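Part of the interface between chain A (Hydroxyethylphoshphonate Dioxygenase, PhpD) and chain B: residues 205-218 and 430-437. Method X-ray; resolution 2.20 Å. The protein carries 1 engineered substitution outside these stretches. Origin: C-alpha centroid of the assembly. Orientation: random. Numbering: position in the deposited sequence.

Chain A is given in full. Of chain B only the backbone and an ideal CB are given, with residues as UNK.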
ATOM      1  N   ASN A 205      -1.485  -5.920   5.890  1.00 31.78           N
ATOM      2  CA  ASN A 205      -1.476  -5.261   4.592  1.00 31.45           C
ATOM      3  C   ASN A 205      -2.873  -4.891   4.121  1.00 31.12           C
ATOM      4  O   ASN A 205      -3.038  -4.210   3.109  1.00 30.98           O
ATOM      5  CB  ASN A 205      -0.785  -6.166   3.570  1.00 32.94           C
ATOM      6  CG  ASN A 205       0.723  -6.194   3.756  1.00 31.95           C
ATOM      7  OD1 ASN A 205       1.378  -7.198   3.489  1.00 32.93           O
ATOM      8  ND2 ASN A 205       1.279  -5.077   4.209  1.00 30.59           N
ATOM      9  N   ILE A 206      -3.878  -5.327   4.864  1.00 31.50           N
ATOM     10  CA  ILE A 206      -5.252  -5.031   4.500  1.00 33.44           C
ATOM     11  C   ILE A 206      -5.808  -3.955   5.443  1.00 34.22           C
ATOM     12  O   ILE A 206      -6.873  -3.385   5.202  1.00 36.25           O
ATOM     13  CB  ILE A 206      -6.107  -6.329   4.565  1.00 32.67           C
ATOM     14  CG1 ILE A 206      -7.466  -6.108   3.914  1.00 31.92           C
ATOM     15  CG2 ILE A 206      -6.287  -6.776   6.011  1.00 32.73           C
ATOM     16  CD1 ILE A 206      -8.261  -7.379   3.802  1.00 30.67           C
ATOM     17  N   SER A 207      -5.059  -3.674   6.501  1.00 34.93           N
ATOM     18  CA  SER A 207      -5.454  -2.686   7.499  1.00 35.72           C
ATOM     19  C   SER A 207      -5.727  -1.308   6.909  1.00 36.00           C
ATOM     20  O   SER A 207      -6.693  -0.648   7.288  1.00 37.85           O
ATOM     21  CB  SER A 207      -4.377  -2.572   8.586  1.00 36.47           C
ATOM     22  OG  SER A 207      -4.787  -1.684   9.611  1.00 37.23           O
ATOM     23  N   PRO A 208      -4.871  -0.840   5.989  1.00 35.68           N
ATOM     24  CA  PRO A 208      -5.117   0.484   5.404  1.00 34.68           C
ATOM     25  C   PRO A 208      -6.488   0.565   4.713  1.00 34.13           C
ATOM     26  O   PRO A 208      -7.231   1.529   4.895  1.00 32.66           O
ATOM     27  CB  PRO A 208      -3.945   0.648   4.439  1.00 33.98           C
ATOM     28  CG  PRO A 208      -2.833  -0.052   5.174  1.00 33.66           C
ATOM     29  CD  PRO A 208      -3.522  -1.326   5.636  1.00 35.80           C
ATOM     30  N   LEU A 209      -6.810  -0.454   3.921  1.00 34.56           N
ATOM     31  CA  LEU A 209      -8.092  -0.521   3.226  1.00 33.93           C
ATOM     32  C   LEU A 209      -9.224  -0.505   4.252  1.00 35.39           C
ATOM     33  O   LEU A 209     -10.164   0.277   4.141  1.00 34.52           O
ATOM     34  CB  LEU A 209      -8.177  -1.811   2.407  1.00 33.56           C
ATOM     35  CG  LEU A 209      -9.572  -2.166   1.892  1.00 32.11           C
ATOM     36  CD1 LEU A 209     -10.029  -1.075   0.945  1.00 31.08           C
ATOM     37  CD2 LEU A 209      -9.554  -3.521   1.187  1.00 31.78           C
ATOM     38  N   MET A 210      -9.127  -1.381   5.250  1.00 35.94           N
ATOM     39  CA  MET A 210     -10.152  -1.452   6.287  1.00 36.44           C
ATOM     40  C   MET A 210     -10.374  -0.110   6.963  1.00 36.95           C
ATOM     41  O   MET A 210     -11.510   0.324   7.140  1.00 36.60           O
ATOM     42  CB  MET A 210      -9.769  -2.480   7.340  1.00 32.80           C
ATOM     43  CG  MET A 210     -10.024  -3.887   6.902  1.00 33.83           C
ATOM     44  SD  MET A 210      -9.234  -5.050   7.986  1.00 32.39           S
ATOM     45  CE  MET A 210     -10.394  -5.132   9.339  1.00 29.95           C
ATOM     46  N   THR A 211      -9.281   0.533   7.352  1.00 37.57           N
ATOM     47  CA  THR A 211      -9.343   1.823   8.019  1.00 39.04           C
ATOM     48  C   THR A 211     -10.183   2.799   7.215  1.00 41.28           C
ATOM     49  O   THR A 211     -10.936   3.592   7.779  1.00 41.80           O
ATOM     50  CB  THR A 211      -7.940   2.406   8.191  1.00 37.85           C
ATOM     51  OG1 THR A 211      -7.124   1.462   8.892  1.00 37.41           O
ATOM     52  CG2 THR A 211      -7.995   3.709   8.968  1.00 38.57           C
ATOM     53  N   GLU A 212     -10.053   2.732   5.894  1.00 42.82           N
ATOM     54  CA  GLU A 212     -10.794   3.613   5.002  1.00 44.33           C
ATOM     55  C   GLU A 212     -12.233   3.145   4.812  1.00 43.21           C
ATOM     56  O   GLU A 212     -13.169   3.936   4.916  1.00 44.05           O
ATOM     57  CB  GLU A 212     -10.094   3.716   3.646  1.00 46.86           C
ATOM     58  CG  GLU A 212      -8.724   4.370   3.702  1.00 52.12           C
ATOM     59  CD  GLU A 212      -8.795   5.880   3.587  1.00 54.76           C
ATOM     60  OE1 GLU A 212      -9.793   6.467   4.056  1.00 56.24           O
ATOM     61  OE2 GLU A 212      -7.852   6.479   3.029  1.00 54.18           O
ATOM     62  N   ALA A 213     -12.407   1.857   4.533  1.00 41.52           N
ATOM     63  CA  ALA A 213     -13.739   1.309   4.311  1.00 41.41           C
ATOM     64  C   ALA A 213     -14.648   1.532   5.527  1.00 40.72           C
ATOM     65  O   ALA A 213     -15.864   1.665   5.382  1.00 38.32           O
ATOM     66  CB  ALA A 213     -13.648  -0.177   3.977  1.00 39.92           C
ATOM     67  N   ASN A 214     -14.058   1.584   6.719  1.00 39.31           N
ATOM     68  CA  ASN A 214     -14.835   1.806   7.937  1.00 39.30           C
ATOM     69  C   ASN A 214     -15.498   3.179   7.937  1.00 40.06           C
ATOM     70  O   ASN A 214     -16.468   3.401   8.658  1.00 41.73           O
ATOM     71  CB  ASN A 214     -13.956   1.684   9.187  1.00 36.82           C
ATOM     72  CG  ASN A 214     -13.619   0.249   9.524  1.00 34.63           C
ATOM     73  OD1 ASN A 214     -14.433  -0.648   9.335  1.00 37.41           O
ATOM     74  ND2 ASN A 214     -12.421   0.026  10.037  1.00 37.55           N
ATOM     75  N   ASN A 215     -14.980   4.085   7.114  1.00 40.35           N
ATOM     76  CA  ASN A 215     -15.502   5.445   7.046  1.00 40.33           C
ATOM     77  C   ASN A 215     -16.469   5.680   5.888  1.00 40.12           C
ATOM     78  O   ASN A 215     -17.093   6.737   5.802  1.00 39.84           O
ATOM     79  CB  ASN A 215     -14.353   6.454   6.982  1.00 43.40           C
ATOM     80  CG  ASN A 215     -13.573   6.532   8.279  1.00 47.47           C
ATOM     81  OD1 ASN A 215     -12.352   6.680   8.273  1.00 49.04           O
ATOM     82  ND2 ASN A 215     -14.278   6.432   9.399  1.00 45.87           N
ATOM     83  N   TRP A 216     -16.596   4.699   4.999  1.00 39.74           N
ATOM     84  CA  TRP A 216     -17.506   4.825   3.864  1.00 37.72           C
ATOM     85  C   TRP A 216     -18.936   4.705   4.366  1.00 36.95           C
ATOM     86  O   TRP A 216     -19.178   4.247   5.480  1.00 37.24           O
ATOM     87  CB  TRP A 216     -17.292   3.711   2.837  1.00 37.79           C
ATOM     88  CG  TRP A 216     -15.954   3.674   2.186  1.00 35.35           C
ATOM     89  CD1 TRP A 216     -15.057   4.695   2.079  1.00 34.24           C
ATOM     90  CD2 TRP A 216     -15.372   2.556   1.515  1.00 34.88           C
ATOM     91  NE1 TRP A 216     -13.948   4.281   1.383  1.00 34.99           N
ATOM     92  CE2 TRP A 216     -14.114   2.970   1.026  1.00 34.20           C
ATOM     93  CE3 TRP A 216     -15.792   1.242   1.278  1.00 35.68           C
ATOM     94  CZ2 TRP A 216     -13.269   2.116   0.313  1.00 33.94           C
ATOM     95  CZ3 TRP A 216     -14.948   0.388   0.566  1.00 37.19           C
ATOM     96  CH2 TRP A 216     -13.700   0.833   0.093  1.00 34.89           C
ATOM     97  N   SER A 217     -19.886   5.110   3.535  1.00 35.98           N
ATOM     98  CA  SER A 217     -21.288   5.004   3.901  1.00 35.52           C
ATOM     99  C   SER A 217     -21.566   3.512   3.988  1.00 35.89           C
ATOM    100  O   SER A 217     -20.825   2.707   3.425  1.00 35.61           O
ATOM    101  CB  SER A 217     -22.159   5.631   2.818  1.00 33.42           C
ATOM    102  OG  SER A 217     -21.883   5.029   1.569  1.00 34.67           O
ATOM    103  N   THR A 218     -22.629   3.131   4.687  1.00 36.63           N
ATOM    104  CA  THR A 218     -22.936   1.720   4.816  1.00 37.24           C
ATOM    105  C   THR A 218     -23.367   1.120   3.479  1.00 37.00           C
ATOM    106  O   THR A 218     -23.154  -0.066   3.227  1.00 37.07           O
ATOM    107  CB  THR A 218     -24.033   1.471   5.851  1.00 37.57           C
ATOM    108  OG1 THR A 218     -23.715   2.155   7.069  1.00 38.33           O
ATOM    109  CG2 THR A 218     -24.120  -0.011   6.143  1.00 40.30           C
TER
ATOM    110  N   UNK B 430     -15.340 -11.120   4.944  1.00 35.13           N
ATOM    111  CA  UNK B 430     -15.488 -11.387   6.375  1.00 35.32           C
ATOM    112  C   UNK B 430     -14.529 -10.521   7.204  1.00 34.57           C
ATOM    113  O   UNK B 430     -14.907  -9.962   8.235  1.00 33.23           O
ATOM    114  CB  UNK B 430     -15.241 -12.869   6.663  1.00 35.32           C
ATOM    115  N   UNK B 431     -13.286 -10.419   6.745  1.00 33.27           N
ATOM    116  CA  UNK B 431     -12.268  -9.626   7.424  1.00 34.30           C
ATOM    117  C   UNK B 431     -12.730  -8.175   7.560  1.00 34.67           C
ATOM    118  O   UNK B 431     -12.682  -7.595   8.647  1.00 32.22           O
ATOM    119  CB  UNK B 431     -10.940  -9.696   6.668  1.00 34.30           C
ATOM    120  N   UNK B 432     -13.177  -7.600   6.447  1.00 35.80           N
ATOM    121  CA  UNK B 432     -13.655  -6.225   6.443  1.00 37.15           C
ATOM    122  C   UNK B 432     -14.852  -6.037   7.364  1.00 37.43           C
ATOM    123  O   UNK B 432     -14.946  -5.042   8.073  1.00 36.92           O
ATOM    124  CB  UNK B 432     -14.022  -5.800   5.020  1.00 37.15           C
ATOM    125  N   UNK B 433     -15.765  -7.002   7.354  1.00 38.66           N
ATOM    126  CA  UNK B 433     -16.953  -6.937   8.198  1.00 40.43           C
ATOM    127  C   UNK B 433     -16.574  -6.887   9.675  1.00 41.75           C
ATOM    128  O   UNK B 433     -17.145  -6.119  10.448  1.00 41.58           O
ATOM    129  CB  UNK B 433     -17.864  -8.136   7.928  1.00 40.43           C
ATOM    130  N   UNK B 434     -15.606  -7.714  10.055  1.00 42.56           N
ATOM    131  CA  UNK B 434     -15.134  -7.781  11.436  1.00 44.71           C
ATOM    132  C   UNK B 434     -14.512  -6.444  11.832  1.00 44.26           C
ATOM    133  O   UNK B 434     -14.739  -5.945  12.927  1.00 42.87           O
ATOM    134  CB  UNK B 434     -14.125  -8.918  11.612  1.00 44.71           C
ATOM    135  N   UNK B 435     -13.727  -5.863  10.933  1.00 46.20           N
ATOM    136  CA  UNK B 435     -13.100  -4.592  11.237  1.00 47.78           C
ATOM    137  C   UNK B 435     -14.097  -3.464  11.442  1.00 49.51           C
ATOM    138  O   UNK B 435     -13.893  -2.585  12.282  1.00 50.17           O
ATOM    139  CB  UNK B 435     -12.129  -4.218  10.116  1.00 47.78           C
ATOM    140  N   UNK B 436     -15.190  -3.495  10.688  1.00 49.61           N
ATOM    141  CA  UNK B 436     -16.190  -2.445  10.776  1.00 51.41           C
ATOM    142  C   UNK B 436     -17.077  -2.488  12.014  1.00 53.76           C
ATOM    143  O   UNK B 436     -17.387  -1.443  12.583  1.00 54.62           O
ATOM    144  CB  UNK B 436     -17.079  -2.504   9.532  1.00 51.41           C
ATOM    145  N   UNK B 437     -17.496  -3.675  12.439  1.00 56.55           N
ATOM    146  CA  UNK B 437     -18.332  -3.758  13.633  1.00 61.34           C
ATOM    147  C   UNK B 437     -17.482  -3.961  14.890  1.00 63.16           C
ATOM    148  O   UNK B 437     -17.461  -3.038  15.741  1.00 63.92           O
ATOM    149  CB  UNK B 437     -19.344  -4.896  13.492  1.00 61.34           C
TER

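Chain B crosses chain A helix to helix: the axes of 430-436 and 207-213 approach to 9.5 Å at 54°. Across the two stretches, the nearest CA atoms pair A:Met210 with 432 (5.9 Å between the two CA atoms) and A:Asn214 with 436 (5.3 Å, likewise CA to CA).

Position 430 has nothing of the chain A stretch within 5.5 Å of its ideal CB, so these contacts leave the choice wide; it is B:Ala430.

At 431 the CA-to-CB bond points toward chain A. The ideal CB lies 4.6 Å from A:Ile206 CD1 and 5.1 Å from A:Met210 SD, a site for a small or branched residue with a methyl to offer: Ala, Val or Thr. It is B:Thr431 (chi1 m), whose CG2 lies 4.0 Å from A:Ile206 CD1 and 3.8 Å from A:Met210 SD. Its OG1 is hydrogen-bonded elsewhere in the structure.

At 432 the bond points sideways, with the ideal CB 4.8 Å from A:Met210 CG. A:Ile206, A:Leu209 and A:Met210 offer an apolar surface, which Leu, Ile or Met could reach. B:Leu432 does so: its CD1 packs 3.7 Å from both A:Ile206 CD1 and A:Met210 CG, and both CD1 and CD2 lie 4.4 Å from A:Leu209 CD2. Its chi1 of -93° falls between wells.

Position 433 points away and 434 sideways, neither ideal CB having atoms of the chain A stretch within 5.5 Å. These contacts leave the choice open; they are B:Arg433 and B:Arg434, which make no contact here.

At 435 the ideal CB points toward chain A and would sit 2.1 Å from A:Met210 CE, a clash. The helical phi/psi of -64/-35 does not itself call for glycine; the methyl of A:Met210, placed as it is, does. With B:Gly435 the methyl fits, A:Met210 CE lying 3.3 Å from B:Gly435 CA and 3.4 Å from B:Thr431 O.

At 436 the bond points sideways and the ideal CB is tight, 3.2 Å from A:Asn214 OD1. Farther out, the turn from A:Ala213 to A:Trp216 presents carbonyl oxygens, favouring a long donor, Lys or Arg. B:Arg436 has an extended outer side chain (chi3 175°, chi4 170°) and has the largest area covered by the chain A stretch, 118 Å². Its NH1 donates to A:Trp216 O (2.9 Å, 151°) and weakly to A:Ala213 O (2.9 Å, 123°); NH2 adds a weak bond to A:Trp216 O (3.2 Å, 135°). Both acceptors lie at the guanidinium edge, where its N-H groups point, whereas A:Asn214 O lies over one face.

Position 437 points away from chain A, so these contacts set no preference; it is B:Arg437, poorly ordered.

Chain B, residues 430-437: ATLRRGRR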
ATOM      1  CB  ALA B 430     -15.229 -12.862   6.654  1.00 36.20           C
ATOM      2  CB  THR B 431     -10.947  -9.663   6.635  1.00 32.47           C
ATOM      3  OG1 THR B 431     -10.409 -10.988   6.694  1.00 36.36           O
ATOM      4  CG2 THR B 431      -9.942  -8.667   7.199  1.00 30.88           C
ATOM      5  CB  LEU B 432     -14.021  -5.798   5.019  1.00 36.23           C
ATOM      6  CG  LEU B 432     -12.917  -5.095   4.226  1.00 37.65           C
ATOM      7  CD1 LEU B 432     -11.643  -5.923   4.236  1.00 36.57           C
ATOM      8  CD2 LEU B 432     -13.401  -4.842   2.803  1.00 37.00           C
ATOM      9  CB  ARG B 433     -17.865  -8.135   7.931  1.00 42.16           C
ATOM     10  CG  ARG B 433     -19.280  -7.970   8.458  1.00 46.09           C
ATOM     11  CD  ARG B 433     -20.189  -9.078   7.954  1.00 48.18           C
ATOM     12  NE  ARG B 433     -20.279  -9.093   6.496  1.00 52.18           N
ATOM     13  CZ  ARG B 433     -20.033 -10.160   5.743  1.00 52.75           C
ATOM     14  NH1 ARG B 433     -19.680 -11.306   6.307  1.00 52.13           N
ATOM     15  NH2 ARG B 433     -20.141 -10.080   4.423  1.00 51.67           N
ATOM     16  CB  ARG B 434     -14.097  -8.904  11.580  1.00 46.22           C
ATOM     17  CG  ARG B 434     -13.850  -9.406  13.007  1.00 52.28           C
ATOM     18  CD  ARG B 434     -13.277  -8.327  13.924  1.00 55.79           C
ATOM     19  NE  ARG B 434     -12.914  -8.862  15.238  1.00 59.73           N
ATOM     20  CZ  ARG B 434     -12.470  -8.123  16.255  1.00 61.63           C
ATOM     21  NH1 ARG B 434     -12.163  -8.700  17.411  1.00 62.57           N
ATOM     22  NH2 ARG B 434     -12.335  -6.809  16.121  1.00 61.20           N
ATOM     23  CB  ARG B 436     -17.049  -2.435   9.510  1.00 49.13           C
ATOM     24  CG  ARG B 436     -18.146  -1.393   9.528  1.00 45.66           C
ATOM     25  CD  ARG B 436     -18.142  -0.534   8.284  1.00 43.63           C
ATOM     26  NE  ARG B 436     -19.284   0.378   8.285  1.00 43.50           N
ATOM     27  CZ  ARG B 436     -19.450   1.379   7.433  1.00 41.45           C
ATOM     28  NH1 ARG B 436     -18.546   1.615   6.495  1.00 41.20           N
ATOM     29  NH2 ARG B 436     -20.525   2.144   7.521  1.00 44.49           N
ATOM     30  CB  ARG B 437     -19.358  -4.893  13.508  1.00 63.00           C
ATOM     31  CG  ARG B 437     -20.316  -5.006  14.711  1.00 67.34           C
ATOM     32  CD  ARG B 437     -19.632  -5.608  15.947  1.00 70.09           C
ATOM     33  NE  ARG B 437     -20.471  -5.605  17.149  1.00 72.63           N
ATOM     34  CZ  ARG B 437     -20.821  -4.512  17.825  1.00 73.53           C
ATOM     35  NH1 ARG B 437     -21.585  -4.618  18.905  1.00 73.03           N
ATOM     36  NH2 ARG B 437     -20.411  -3.314  17.423  1.00 73.96           N
TER
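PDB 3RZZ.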